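Local coordinates for DNA repair protein rhp9/CRB2 (Schizosaccharomyces pombe, PDB 2FHD) that probably reads a methylation mark on histone H4 through its tandem Tudor domains during the response to DNA damage, at residues Y24-V29 against Y42-D47; L13-G18 against S56-R61; R6-R11 against A100-M105; D68-T73 against I122-V127. All coordinates share one frame; numbering follows the deposited sequence.

Contact 1. Residues Y24-V29 against Y42-D47; sequences YPATLV and YKVQFD. With PO4 (phosphate ion), chain E.
Val-29 and Lys-43 meet through both backbone and side chain. Val-29 N donates to Lys-43 O over 2.8 Å. Beyond its CB, Lys-43 CG stands anti to the backbone N (chi1 -179°) and comes within 4.2 Å of Val-29 CB. The chain then bends at chi2 and chi3, CE comes within 3.9 Å of O3 of a phosphate ion, probably from the crystallisation liquor, and NZ donates to that same oxygen at 2.7 Å. Lysine suits this place because its methylenes can pack while its charge reaches outward. The two strands form a hairpin in the antiparallel sheet of the first Tudor domain, an SH3-like fold, with Thr-27 and Gln-45 as a hydrogen-bonded pair. On the apolar face, Leu-28 CD1 lies 3.6 Å from Tyr-42 CD1, and the small Ala-26 brings CB to 3.9 Å from Phe-46 CD1. At the far end Asp-47 OD2 rests 3.5 Å from Pro-25 CB, its carboxylate being salt-bridged to Arg-11, while a water links Pro-25 O to Asp-47 N.

Contact 2. Residues L13-G18 against S56-R61; sequences LAFFKG and SNQIKR
Phe-15 holds CG anti to its backbone N (chi1 176°), whereas Gln-58 holds CG anti to its carbonyl carbon (chi1 -76°), and the two groups meet with ring and amide planes only 17° apart. The amide NE2 approaches the ring obliquely, 3.6 Å from Phe-15 CD2, and the aliphatic parts touch as well, Gln-58 CB lying 3.7 Å from Phe-15 CB. Glutamine suits this spot: its methylenes pack against Phe-15 CB while OE1 accepts from Asn-55 N, which helps to fix the amide's rotation. Lys-17 crosses the glutamine at about a right angle, CD 4.1 Å from Gln-58 NE2, and its NZ reaches Thr-53 O. In the backbone, Phe-15 N donates to Gln-58 O over 2.8 Å, and Leu-13 and Lys-60 form a hydrogen-bonded antiparallel pair, with Ala-14 and Ile-59 as the non-hydrogen-bonded pair between. Strand 11-15 thus lies between strands 23-32 and 59-61 of the sheet, Ala-14 and Ile-59 packing on Val-44 of strand 41-46, while Phe-15 leans on Pro-126 of helix 126-129.

Contact 3. Residues R6-R11 against A100-M105; sequences RSFKNR and ALNNDM. With PO4 (phosphate ion), chain F.
Phe-8 turns one ring face to Asn-102, whose CB sits over the centre of the ring, 3.7 Å from the centroid and 12° off the ring normal, a CH-pi contact. The Asn-102 amide continues the overlap, its plane only 5° from that of the ring, so an amide and an arene are stacked. At the ring's edge Ala-100 O comes to 3.2 Å from Phe-8 CD2, where the weakly positive ring hydrogens would favour an oxygen. The backbones also touch, Ala-100 CA making an almost straight contact with Phe-8 O at 3.4 Å. The Ala-100 methyl, CB, lies 3.6 Å from Arg-11 O, a closeness that suits the small alanine. This is a junction of the two Tudor domains, joining the approach to strand 11-15 of the first sheet with the loop that leads into strand 105-110 of the second. An alanine in place of Phe-8 would probably leave the Asn-102 side chain without the flat surface it stacks on, opening a gap between the two loops. On the opposite ring face lies Lys-9 CG, offset toward the rim. Phe-8 CG lies between the backbone N and the carbonyl carbon (chi1 68°), on a backbone shaped by an ST turn, Ser-7 OG accepting from Lys-9 N, and by the 3-10 segment 8-10. Within the second-domain loop, Asp-99 OD1 accepts from Leu-101 N and Asn-103 N. Arg-11 NE crosses the junction to Val-98 O, while NH1 donates to Thr-27 OG1 and NH2 is salt-bridged to Asp-47.

Contact 4. Residues D68-T73 against I122-V127; sequences DVVQST and IYVAPV
Tyr-123 spreads one ring face over Gln-71, whose CB makes a CH-pi contact 3.7 Å from the ring centroid and 21° off the normal, offset toward the rim. With chi1 at 66°, Tyr-123 CG lies between the backbone N and the carbonyl carbon, and the end of the side chain comes nearer to strand 69-72. The ring edge meets the backbone further along: Thr-73 N lies near the ring plane, 3.5 Å from Tyr-123 CE2. Tyrosine suits the place because its ring can pack while its hydroxyl bonds to Gly-76 O, and Phe-22 meets the ring edge-to-face. An alanine instead of Tyr-123 would probably leave Gly-76 O without this mate and open a gap beside Gln-71 CB. Gln-71 and Tyr-123 are also a hydrogen-bonded antiparallel pair with unequal bonds. Gln-71 N approaches Tyr-123 O almost in line with the carbonyl at 2.9 Å, whereas Tyr-123 N, 3.1 Å from Gln-71 O, stands 52° above that carbonyl's plane. Branched aliphatic residues pack away from the tyrosine, Val-70 CG2 being 3.9 Å from Ile-122 CD1 and Val-70 CG1 4.2 Å from Val-124 CG2. Val-70 also rests on Leu-108 of strand 105-110. Pairing of the first strand with a short fifth strand, here 122-123 just before helix 126-129, is characteristic of the SH3-like Tudor fold.

Contacts 1 and 4 are mostly buried, contacts 2 and 3 only partly. Contacts 1 and 2 share the first Tudor sheet, where strands 11-15 and 23-32 are neighbours, joined by a probable hydrogen bond between Ala-14 N and Tyr-24 O. Contact 4 is the counterpart of contact 2 in the second sheet, each pairing a first strand with a fifth, but a tyrosine ring covers its glutamine where contact 2 sets a glutamine amide beside a phenylalanine. Contact 3 differs in kind: it joins loops of the two domains by stacking and close CH contacts, with no hydrogen bond between its two segments. Arg-11 ties it to contact 1, and Tyr-24 of contact 1 touches Tyr-123 of contact 4.

Contact 1. Residues Y24-V29 against Y42-D47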
loop_
_atom_site.group_PDB
_atom_site.type_symbol
_atom_site.label_atom_id
_atom_site.label_comp_id
_atom_site.label_asym_id
_atom_site.label_seq_id
_atom_site.Cartn_x
_atom_site.Cartn_y
_atom_site.Cartn_z
ATOM N N TYR A 24 -0.725 20.334 -3.287
ATOM C CA TYR A 24 -1.872 19.770 -3.983
ATOM C C TYR A 24 -2.943 19.334 -3.000
ATOM O O TYR A 24 -2.627 19.086 -1.820
ATOM C CB TYR A 24 -1.465 18.554 -4.822
ATOM C CG TYR A 24 -0.608 18.851 -6.016
ATOM C CD1 TYR A 24 -1.143 19.222 -7.228
ATOM C CD2 TYR A 24 0.767 18.727 -5.940
ATOM C CE1 TYR A 24 -0.296 19.510 -8.344
ATOM C CE2 TYR A 24 1.588 18.966 -6.997
ATOM C CZ TYR A 24 1.073 19.365 -8.202
ATOM O OH TYR A 24 1.985 19.571 -9.269
ATOM N N PRO A 25 -4.188 19.142 -3.489
ATOM C CA PRO A 25 -5.280 18.526 -2.663
ATOM C C PRO A 25 -4.908 17.092 -2.180
ATOM O O PRO A 25 -4.401 16.282 -2.946
ATOM C CB PRO A 25 -6.489 18.515 -3.634
ATOM C CG PRO A 25 -6.211 19.651 -4.628
ATOM C CD PRO A 25 -4.680 19.499 -4.847
ATOM N N ALA A 26 -5.169 16.768 -0.917
ATOM C CA ALA A 26 -4.855 15.435 -0.456
ATOM C C ALA A 26 -5.841 15.207 0.678
ATOM O O ALA A 26 -6.571 16.140 1.094
ATOM C CB ALA A 26 -3.468 15.432 0.037
ATOM N N THR A 27 -5.857 13.986 1.192
ATOM C CA THR A 27 -6.534 13.618 2.421
ATOM C C THR A 27 -5.512 13.351 3.545
ATOM O O THR A 27 -4.525 12.617 3.364
ATOM C CB THR A 27 -7.323 12.369 2.095
ATOM O OG1 THR A 27 -8.270 12.721 1.072
ATOM C CG2 THR A 27 -8.119 11.815 3.315
ATOM N N LEU A 28 -5.696 14.014 4.682
ATOM C CA LEU A 28 -4.970 13.679 5.913
ATOM C C LEU A 28 -5.415 12.266 6.416
ATOM O O LEU A 28 -6.588 12.052 6.770
ATOM C CB LEU A 28 -5.207 14.746 7.002
ATOM C CG LEU A 28 -4.501 14.591 8.372
ATOM C CD1 LEU A 28 -3.054 14.195 8.172
ATOM C CD2 LEU A 28 -4.644 15.809 9.327
ATOM N N VAL A 29 -4.466 11.343 6.417
ATOM C CA VAL A 29 -4.719 9.951 6.639
ATOM C C VAL A 29 -4.489 9.593 8.140
ATOM O O VAL A 29 -5.317 8.905 8.770
ATOM C CB VAL A 29 -3.825 9.068 5.653
ATOM C CG1 VAL A 29 -3.916 7.619 6.041
ATOM C CG2 VAL A 29 -4.265 9.159 4.245
ATOM N N TYR A 42 2.672 13.953 9.404
ATOM C CA TYR A 42 1.350 13.621 8.795
ATOM C C TYR A 42 1.401 12.738 7.590
ATOM O O TYR A 42 2.120 13.014 6.633
ATOM C CB TYR A 42 0.536 14.887 8.451
ATOM C CG TYR A 42 0.315 15.666 9.681
ATOM C CD1 TYR A 42 -0.643 15.247 10.630
ATOM C CD2 TYR A 42 1.140 16.745 9.982
ATOM C CE1 TYR A 42 -0.807 15.945 11.850
ATOM C CE2 TYR A 42 0.993 17.462 11.206
ATOM C CZ TYR A 42 0.014 17.065 12.116
ATOM O OH TYR A 42 -0.098 17.739 13.330
ATOM N N LYS A 43 0.676 11.630 7.659
ATOM C CA LYS A 43 0.574 10.874 6.484
ATOM C C LYS A 43 -0.616 11.475 5.709
ATOM O O LYS A 43 -1.711 11.656 6.245
ATOM C CB LYS A 43 0.425 9.346 6.715
ATOM C CG LYS A 43 0.338 8.605 5.355
ATOM C CD LYS A 43 0.942 7.264 5.428
ATOM C CE LYS A 43 -0.089 6.197 5.036
ATOM N NZ LYS A 43 0.583 4.831 4.941
ATOM N N VAL A 44 -0.364 11.702 4.430
ATOM C CA VAL A 44 -1.294 12.368 3.555
ATOM C C VAL A 44 -1.367 11.516 2.275
ATOM O O VAL A 44 -0.412 10.855 1.896
ATOM C CB VAL A 44 -0.692 13.791 3.401
ATOM C CG1 VAL A 44 -0.096 14.080 2.093
ATOM C CG2 VAL A 44 -1.364 14.896 4.262
ATOM N N GLN A 45 -2.548 11.499 1.649
ATOM C CA GLN A 45 -2.778 10.832 0.342
ATOM C C GLN A 45 -3.205 11.825 -0.794
ATOM O O GLN A 45 -4.172 12.512 -0.694
ATOM C CB GLN A 45 -3.837 9.754 0.515
ATOM C CG GLN A 45 -3.841 8.767 -0.599
ATOM C CD GLN A 45 -4.829 7.613 -0.353
ATOM O OE1 GLN A 45 -5.901 7.768 0.252
ATOM N NE2 GLN A 45 -4.458 6.461 -0.832
ATOM N N PHE A 46 -2.462 11.867 -1.891
ATOM C CA PHE A 46 -2.829 12.690 -3.033
ATOM C C PHE A 46 -3.967 12.006 -3.819
ATOM O O PHE A 46 -4.346 10.854 -3.528
ATOM C CB PHE A 46 -1.551 12.952 -3.827
ATOM C CG PHE A 46 -0.608 13.841 -3.082
ATOM C CD1 PHE A 46 -0.903 15.223 -2.938
ATOM C CD2 PHE A 46 0.502 13.303 -2.396
ATOM C CE1 PHE A 46 -0.040 16.066 -2.222
ATOM C CE2 PHE A 46 1.392 14.155 -1.644
ATOM C CZ PHE A 46 1.120 15.532 -1.575
ATOM N N ASP A 47 -4.528 12.726 -4.754
ATOM C CA ASP A 47 -5.774 12.308 -5.424
ATOM C C ASP A 47 -5.468 11.173 -6.445
ATOM O O ASP A 47 -6.377 10.444 -6.830
ATOM C CB ASP A 47 -6.527 13.529 -6.049
ATOM C CG ASP A 47 -7.160 14.455 -4.957
ATOM O OD1 ASP A 47 -7.234 14.021 -3.765
ATOM O OD2 ASP A 47 -7.599 15.615 -5.261
HETATM P P PO4 E . 1.323 1.913 3.427
HETATM O O1 PO4 E . 1.559 2.108 4.914
HETATM O O2 PO4 E . 0.342 0.784 3.181
HETATM O O3 PO4 E . 0.754 3.171 2.794
HETATM O O4 PO4 E . 2.665 1.575 2.814
HETATM O O HOH W 1 -3.798 15.669 -5.394
#

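Contact 2. Residues L13-G18 against S56-R61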
loop_
_atom_site.group_PDB
_atom_site.type_symbol
_atom_site.label_atom_id
_atom_site.label_comp_id
_atom_site.label_asym_id
_atom_site.label_seq_id
_atom_site.Cartn_x
_atom_site.Cartn_y
_atom_site.Cartn_z
ATOM N N LEU A 13 -4.285 20.723 1.683
ATOM C CA LEU A 13 -3.350 21.034 0.652
ATOM C C LEU A 13 -1.983 20.645 1.263
ATOM O O LEU A 13 -1.590 21.141 2.330
ATOM C CB LEU A 13 -3.430 22.533 0.303
ATOM C CG LEU A 13 -4.694 22.948 -0.490
ATOM C CD1 LEU A 13 -4.983 24.474 -0.412
ATOM C CD2 LEU A 13 -4.642 22.524 -2.007
ATOM N N ALA A 14 -1.287 19.717 0.629
ATOM C CA ALA A 14 -0.133 19.155 1.223
ATOM C C ALA A 14 0.996 19.428 0.227
ATOM O O ALA A 14 0.786 19.411 -0.994
ATOM C CB ALA A 14 -0.369 17.653 1.470
ATOM N N PHE A 15 2.199 19.683 0.744
ATOM C CA PHE A 15 3.359 19.932 -0.116
ATOM C C PHE A 15 3.804 18.645 -0.774
ATOM O O PHE A 15 4.117 17.689 -0.067
ATOM C CB PHE A 15 4.504 20.445 0.729
ATOM C CG PHE A 15 5.796 20.662 -0.030
ATOM C CD1 PHE A 15 5.932 21.719 -0.923
ATOM C CD2 PHE A 15 6.903 19.812 0.177
ATOM C CE1 PHE A 15 7.164 21.948 -1.618
ATOM C CE2 PHE A 15 8.145 20.023 -0.537
ATOM C CZ PHE A 15 8.287 21.116 -1.387
ATOM N N PHE A 16 3.855 18.632 -2.098
ATOM C CA PHE A 16 4.332 17.494 -2.826
ATOM C C PHE A 16 5.842 17.597 -2.992
ATOM O O PHE A 16 6.359 18.516 -3.645
ATOM C CB PHE A 16 3.599 17.349 -4.163
ATOM C CG PHE A 16 4.082 16.186 -4.985
ATOM C CD1 PHE A 16 3.738 14.880 -4.640
ATOM C CD2 PHE A 16 4.915 16.395 -6.096
ATOM C CE1 PHE A 16 4.205 13.767 -5.407
ATOM C CE2 PHE A 16 5.374 15.307 -6.870
ATOM C CZ PHE A 16 5.011 13.978 -6.507
ATOM N N LYS A 17 6.520 16.622 -2.373
ATOM C CA LYS A 17 7.966 16.621 -2.091
ATOM C C LYS A 17 8.823 16.177 -3.279
ATOM O O LYS A 17 10.046 16.464 -3.309
ATOM C CB LYS A 17 8.265 15.773 -0.845
ATOM C CG LYS A 17 8.154 16.568 0.498
ATOM C CD LYS A 17 7.905 15.762 1.747
ATOM C CE LYS A 17 8.520 14.425 1.659
ATOM N NZ LYS A 17 8.403 13.797 2.998
ATOM N N GLY A 18 8.157 15.498 -4.240
ATOM C CA GLY A 18 8.679 15.183 -5.573
ATOM C C GLY A 18 8.744 16.414 -6.464
ATOM O O GLY A 18 8.569 17.541 -5.979
ATOM N N SER A 56 4.572 19.671 9.755
ATOM C CA SER A 56 3.455 20.591 10.071
ATOM C C SER A 56 3.593 21.902 9.301
ATOM O O SER A 56 2.669 22.659 9.205
ATOM C CB SER A 56 3.424 20.902 11.562
ATOM O OG SER A 56 4.490 21.815 11.849
ATOM N N ASN A 57 4.781 22.153 8.770
ATOM C CA ASN A 57 5.038 23.235 7.845
ATOM C C ASN A 57 4.693 22.908 6.368
ATOM O O ASN A 57 4.918 23.722 5.496
ATOM C CB ASN A 57 6.549 23.521 7.842
ATOM C CG ASN A 57 7.002 24.328 9.044
ATOM O OD1 ASN A 57 6.224 25.035 9.694
ATOM N ND2 ASN A 57 8.267 24.188 9.375
ATOM N N GLN A 58 4.199 21.722 6.098
ATOM C CA GLN A 58 4.008 21.327 4.735
ATOM C C GLN A 58 2.547 20.963 4.470
ATOM O O GLN A 58 2.279 20.278 3.490
ATOM C CB GLN A 58 4.946 20.160 4.437
ATOM C CG GLN A 58 6.414 20.604 4.253
ATOM C CD GLN A 58 7.385 19.382 4.217
ATOM O OE1 GLN A 58 7.152 18.371 4.856
ATOM N NE2 GLN A 58 8.429 19.487 3.443
ATOM N N ILE A 59 1.605 21.520 5.274
ATOM C CA ILE A 59 0.245 21.081 5.217
ATOM C C ILE A 59 -0.679 22.178 5.720
ATOM O O ILE A 59 -0.386 22.850 6.723
ATOM C CB ILE A 59 0.057 19.733 6.012
ATOM C CG1 ILE A 59 -1.285 19.084 5.802
ATOM C CG2 ILE A 59 0.211 19.878 7.542
ATOM C CD1 ILE A 59 -1.323 17.651 6.379
ATOM N N LYS A 60 -1.768 22.384 4.976
ATOM C CA LYS A 60 -2.808 23.372 5.336
ATOM C C LYS A 60 -4.170 22.691 5.242
ATOM O O LYS A 60 -4.308 21.782 4.442
ATOM C CB LYS A 60 -2.782 24.511 4.318
ATOM C CG LYS A 60 -1.524 25.322 4.305
ATOM C CD LYS A 60 -1.491 26.328 5.533
ATOM C CE LYS A 60 -0.162 26.943 5.639
ATOM N NZ LYS A 60 -0.111 27.832 6.872
ATOM N N ARG A 61 -5.171 23.147 5.989
ATOM C CA ARG A 61 -6.553 22.758 5.721
ATOM C C ARG A 61 -6.911 23.165 4.262
ATOM O O ARG A 61 -6.550 24.234 3.834
ATOM C CB ARG A 61 -7.498 23.536 6.649
ATOM C CG ARG A 61 -8.052 22.850 7.897
ATOM C CD ARG A 61 -9.600 23.080 8.058
ATOM N NE ARG A 61 -10.165 21.886 8.740
ATOM C CZ ARG A 61 -11.394 21.364 8.584
ATOM N NH1 ARG A 61 -12.312 21.919 7.796
ATOM N NH2 ARG A 61 -11.725 20.275 9.243
#

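Contact 3. Residues R6-R11 against A100-M105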
loop_
_atom_site.group_PDB
_atom_site.type_symbol
_atom_site.label_atom_id
_atom_site.label_comp_id
_atom_site.label_asym_id
_atom_site.label_seq_id
_atom_site.Cartn_x
_atom_site.Cartn_y
_atom_site.Cartn_z
ATOM N N ARG A 6 -11.944 8.760 4.678
ATOM C CA ARG A 6 -11.848 9.683 5.787
ATOM C C ARG A 6 -12.973 10.706 5.561
ATOM O O ARG A 6 -13.509 10.791 4.458
ATOM C CB ARG A 6 -10.489 10.394 5.746
ATOM C CG ARG A 6 -9.269 9.561 6.036
ATOM C CD ARG A 6 -9.269 9.126 7.566
ATOM N NE ARG A 6 -8.118 8.325 7.979
ATOM C CZ ARG A 6 -7.890 7.034 7.661
ATOM N NH1 ARG A 6 -8.706 6.364 6.836
ATOM N NH2 ARG A 6 -6.779 6.406 8.119
ATOM N N SER A 7 -13.341 11.485 6.578
ATOM C CA SER A 7 -14.308 12.580 6.404
ATOM C C SER A 7 -13.711 13.657 5.471
ATOM O O SER A 7 -12.481 13.795 5.398
ATOM C CB SER A 7 -14.574 13.218 7.780
ATOM O OG SER A 7 -15.276 14.470 7.653
ATOM N N PHE A 8 -14.564 14.457 4.836
ATOM C CA PHE A 8 -14.151 15.574 3.965
ATOM C C PHE A 8 -13.333 16.615 4.739
ATOM O O PHE A 8 -12.469 17.258 4.178
ATOM C CB PHE A 8 -15.363 16.247 3.252
ATOM C CG PHE A 8 -16.324 17.006 4.196
ATOM C CD1 PHE A 8 -17.461 16.397 4.699
ATOM C CD2 PHE A 8 -16.079 18.323 4.553
ATOM C CE1 PHE A 8 -18.333 17.103 5.504
ATOM C CE2 PHE A 8 -16.956 19.048 5.353
ATOM C CZ PHE A 8 -18.076 18.448 5.832
ATOM N N LYS A 9 -13.632 16.748 6.021
ATOM C CA LYS A 9 -12.903 17.604 6.970
ATOM C C LYS A 9 -11.378 17.278 7.080
ATOM O O LYS A 9 -10.615 18.133 7.456
ATOM C CB LYS A 9 -13.608 17.480 8.323
ATOM C CG LYS A 9 -14.934 18.214 8.292
ATOM C CD LYS A 9 -15.959 17.741 9.329
ATOM C CE LYS A 9 -17.038 18.853 9.610
ATOM N NZ LYS A 9 -18.028 18.550 10.752
ATOM N N ASN A 10 -10.979 16.048 6.717
ATOM C CA ASN A 10 -9.579 15.667 6.475
ATOM C C ASN A 10 -8.896 16.135 5.156
ATOM O O ASN A 10 -7.700 15.859 4.953
ATOM C CB ASN A 10 -9.386 14.160 6.539
ATOM C CG ASN A 10 -9.616 13.624 7.935
ATOM O OD1 ASN A 10 -10.621 13.953 8.551
ATOM N ND2 ASN A 10 -8.659 12.821 8.460
ATOM N N ARG A 11 -9.627 16.833 4.296
ATOM C CA ARG A 11 -8.996 17.386 3.098
ATOM C C ARG A 11 -8.007 18.517 3.400
ATOM O O ARG A 11 -8.337 19.500 4.092
ATOM C CB ARG A 11 -10.072 17.832 2.097
ATOM C CG ARG A 11 -11.000 16.691 1.623
ATOM C CD ARG A 11 -10.229 15.677 0.742
ATOM N NE ARG A 11 -9.958 16.222 -0.568
ATOM C CZ ARG A 11 -9.118 15.666 -1.425
ATOM N NH1 ARG A 11 -8.456 14.609 -1.038
ATOM N NH2 ARG A 11 -8.919 16.174 -2.652
ATOM N N ALA A 100 -12.195 20.932 2.386
ATOM C CA ALA A 100 -12.458 20.656 3.782
ATOM C C ALA A 100 -13.843 21.125 4.235
ATOM O O ALA A 100 -14.283 20.811 5.345
ATOM C CB ALA A 100 -11.381 21.250 4.683
ATOM N N LEU A 101 -14.524 21.906 3.422
ATOM C CA LEU A 101 -15.884 22.314 3.822
ATOM C C LEU A 101 -16.932 21.626 2.920
ATOM O O LEU A 101 -18.115 21.964 2.926
ATOM C CB LEU A 101 -16.019 23.826 3.669
ATOM C CG LEU A 101 -15.063 24.735 4.433
ATOM C CD1 LEU A 101 -15.267 26.060 3.785
ATOM C CD2 LEU A 101 -15.497 24.718 5.940
ATOM N N ASN A 102 -16.487 20.651 2.140
ATOM C CA ASN A 102 -17.398 19.915 1.279
ATOM C C ASN A 102 -17.860 20.721 0.046
ATOM O O ASN A 102 -18.847 20.358 -0.569
ATOM C CB ASN A 102 -18.597 19.435 2.067
ATOM C CG ASN A 102 -19.023 18.053 1.670
ATOM O OD1 ASN A 102 -18.311 17.339 0.952
ATOM N ND2 ASN A 102 -20.173 17.651 2.152
ATOM N N ASN A 103 -17.136 21.797 -0.308
ATOM C CA ASN A 103 -17.268 22.390 -1.598
ATOM C C ASN A 103 -16.603 21.586 -2.672
ATOM O O ASN A 103 -15.646 20.873 -2.499
ATOM C CB ASN A 103 -16.756 23.864 -1.688
ATOM C CG ASN A 103 -17.351 24.741 -0.617
ATOM O OD1 ASN A 103 -18.577 24.855 -0.527
ATOM N ND2 ASN A 103 -16.485 25.332 0.243
ATOM N N ASP A 104 -17.030 21.939 -3.836
ATOM C CA ASP A 104 -16.921 21.216 -5.039
ATOM C C ASP A 104 -16.341 22.055 -6.170
ATOM O O ASP A 104 -15.709 21.539 -7.090
ATOM C CB ASP A 104 -18.440 21.178 -5.370
ATOM C CG ASP A 104 -18.687 20.229 -6.251
ATOM O OD1 ASP A 104 -17.711 19.410 -6.231
ATOM O OD2 ASP A 104 -19.653 20.340 -6.952
HETATM N N MSE A 105 -16.719 23.344 -6.169
HETATM C CA MSE A 105 -16.463 24.267 -7.295
HETATM C C MSE A 105 -15.758 25.489 -6.754
HETATM O O MSE A 105 -15.989 25.932 -5.635
HETATM C CB MSE A 105 -17.766 24.746 -7.995
HETATM C CG MSE A 105 -18.582 23.595 -8.630
HETATM SE SE MSE A 105 -17.633 22.987 -10.231
HETATM C CE MSE A 105 -17.636 20.874 -10.019
HETATM P P PO4 F . -7.449 2.403 7.704
HETATM O O1 PO4 F . -6.780 3.513 6.877
HETATM O O2 PO4 F . -6.635 2.164 8.979
HETATM O O3 PO4 F . -8.886 2.745 8.086
HETATM O O4 PO4 F . -7.550 1.144 6.827
#

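Contact 4. Residues D68-T73 against I122-V127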
loop_
_atom_site.group_PDB
_atom_site.type_symbol
_atom_site.label_atom_id
_atom_site.label_comp_id
_atom_site.label_asym_id
_atom_site.label_seq_id
_atom_site.Cartn_x
_atom_site.Cartn_y
_atom_site.Cartn_z
ATOM N N ASP A 68 -7.131 34.584 -2.297
ATOM C CA ASP A 68 -6.018 33.630 -2.321
ATOM C C ASP A 68 -5.583 33.564 -3.758
ATOM O O ASP A 68 -6.441 33.510 -4.695
ATOM C CB ASP A 68 -6.413 32.183 -1.906
ATOM C CG ASP A 68 -6.664 32.011 -0.425
ATOM O OD1 ASP A 68 -6.261 32.848 0.437
ATOM O OD2 ASP A 68 -7.303 30.980 -0.081
ATOM N N VAL A 69 -4.267 33.517 -3.952
ATOM C CA VAL A 69 -3.672 33.325 -5.262
ATOM C C VAL A 69 -3.380 31.818 -5.444
ATOM O O VAL A 69 -2.570 31.216 -4.694
ATOM C CB VAL A 69 -2.365 34.230 -5.380
ATOM C CG1 VAL A 69 -1.515 33.911 -6.578
ATOM C CG2 VAL A 69 -2.738 35.703 -5.427
ATOM N N VAL A 70 -3.973 31.226 -6.491
ATOM C CA VAL A 70 -3.854 29.832 -6.763
ATOM C C VAL A 70 -3.681 29.564 -8.254
ATOM O O VAL A 70 -3.852 30.455 -9.079
ATOM C CB VAL A 70 -5.112 29.108 -6.261
ATOM C CG1 VAL A 70 -5.314 29.377 -4.786
ATOM C CG2 VAL A 70 -6.370 29.561 -7.079
ATOM N N GLN A 71 -3.372 28.330 -8.619
ATOM C CA GLN A 71 -3.470 27.918 -10.023
ATOM C C GLN A 71 -4.485 26.837 -10.163
ATOM O O GLN A 71 -5.032 26.344 -9.150
ATOM C CB GLN A 71 -2.117 27.493 -10.504
ATOM C CG GLN A 71 -1.299 28.720 -10.548
ATOM C CD GLN A 71 0.152 28.514 -10.399
ATOM O OE1 GLN A 71 0.827 28.469 -11.385
ATOM N NE2 GLN A 71 0.662 28.446 -9.168
ATOM N N SER A 72 -4.812 26.511 -11.409
ATOM C CA SER A 72 -5.716 25.391 -11.688
ATOM C C SER A 72 -5.114 24.659 -12.876
ATOM O O SER A 72 -4.554 25.248 -13.792
ATOM C CB SER A 72 -7.156 25.863 -11.960
ATOM O OG SER A 72 -7.889 24.943 -12.729
ATOM N N THR A 73 -5.113 23.364 -12.725
ATOM C CA THR A 73 -4.836 22.368 -13.738
ATOM C C THR A 73 -5.508 22.524 -15.183
ATOM O O THR A 73 -4.968 22.057 -16.143
ATOM C CB THR A 73 -5.193 21.028 -12.981
ATOM O OG1 THR A 73 -4.000 20.329 -12.602
ATOM C CG2 THR A 73 -6.136 20.228 -13.636
ATOM N N ILE A 122 -7.353 22.652 -8.282
ATOM C CA ILE A 122 -6.453 23.583 -7.621
ATOM C C ILE A 122 -5.085 23.037 -7.307
ATOM O O ILE A 122 -4.918 21.888 -6.873
ATOM C CB ILE A 122 -7.118 24.126 -6.315
ATOM C CG1 ILE A 122 -8.398 24.886 -6.684
ATOM C CG2 ILE A 122 -6.169 24.991 -5.420
ATOM C CD1 ILE A 122 -8.222 26.164 -7.542
ATOM N N TYR A 123 -4.078 23.888 -7.476
ATOM C CA TYR A 123 -2.761 23.603 -6.905
ATOM C C TYR A 123 -2.135 24.926 -6.592
ATOM O O TYR A 123 -2.601 25.958 -7.087
ATOM C CB TYR A 123 -1.896 22.745 -7.811
ATOM C CG TYR A 123 -1.469 23.388 -9.138
ATOM C CD1 TYR A 123 -0.182 23.879 -9.316
ATOM C CD2 TYR A 123 -2.374 23.493 -10.216
ATOM C CE1 TYR A 123 0.228 24.461 -10.543
ATOM C CE2 TYR A 123 -1.982 24.074 -11.442
ATOM C CZ TYR A 123 -0.673 24.537 -11.596
ATOM O OH TYR A 123 -0.296 25.091 -12.819
ATOM N N VAL A 124 -1.145 24.927 -5.697
ATOM C CA VAL A 124 -0.698 26.174 -5.091
ATOM C C VAL A 124 0.807 26.254 -4.982
ATOM O O VAL A 124 1.465 25.295 -4.549
ATOM C CB VAL A 124 -1.377 26.462 -3.706
ATOM C CG1 VAL A 124 -1.224 27.963 -3.362
ATOM C CG2 VAL A 124 -2.847 26.143 -3.753
ATOM N N ALA A 125 1.358 27.392 -5.403
ATOM C CA ALA A 125 2.747 27.602 -5.260
ATOM C C ALA A 125 3.073 27.777 -3.781
ATOM O O ALA A 125 2.387 28.516 -3.063
ATOM C CB ALA A 125 3.175 28.793 -6.042
ATOM N N PRO A 126 4.144 27.124 -3.330
ATOM C CA PRO A 126 4.596 27.421 -1.970
ATOM C C PRO A 126 4.714 28.941 -1.630
ATOM O O PRO A 126 4.408 29.309 -0.483
ATOM C CB PRO A 126 5.989 26.705 -1.906
ATOM C CG PRO A 126 5.861 25.579 -2.898
ATOM C CD PRO A 126 5.030 26.145 -4.026
ATOM N N VAL A 127 5.181 29.820 -2.557
ATOM C CA VAL A 127 5.231 31.272 -2.201
ATOM C C VAL A 127 3.856 31.858 -1.967
ATOM O O VAL A 127 3.670 32.799 -1.233
ATOM C CB VAL A 127 5.983 32.227 -3.228
ATOM C CG1 VAL A 127 7.465 32.116 -3.132
ATOM C CG2 VAL A 127 5.480 32.109 -4.631
#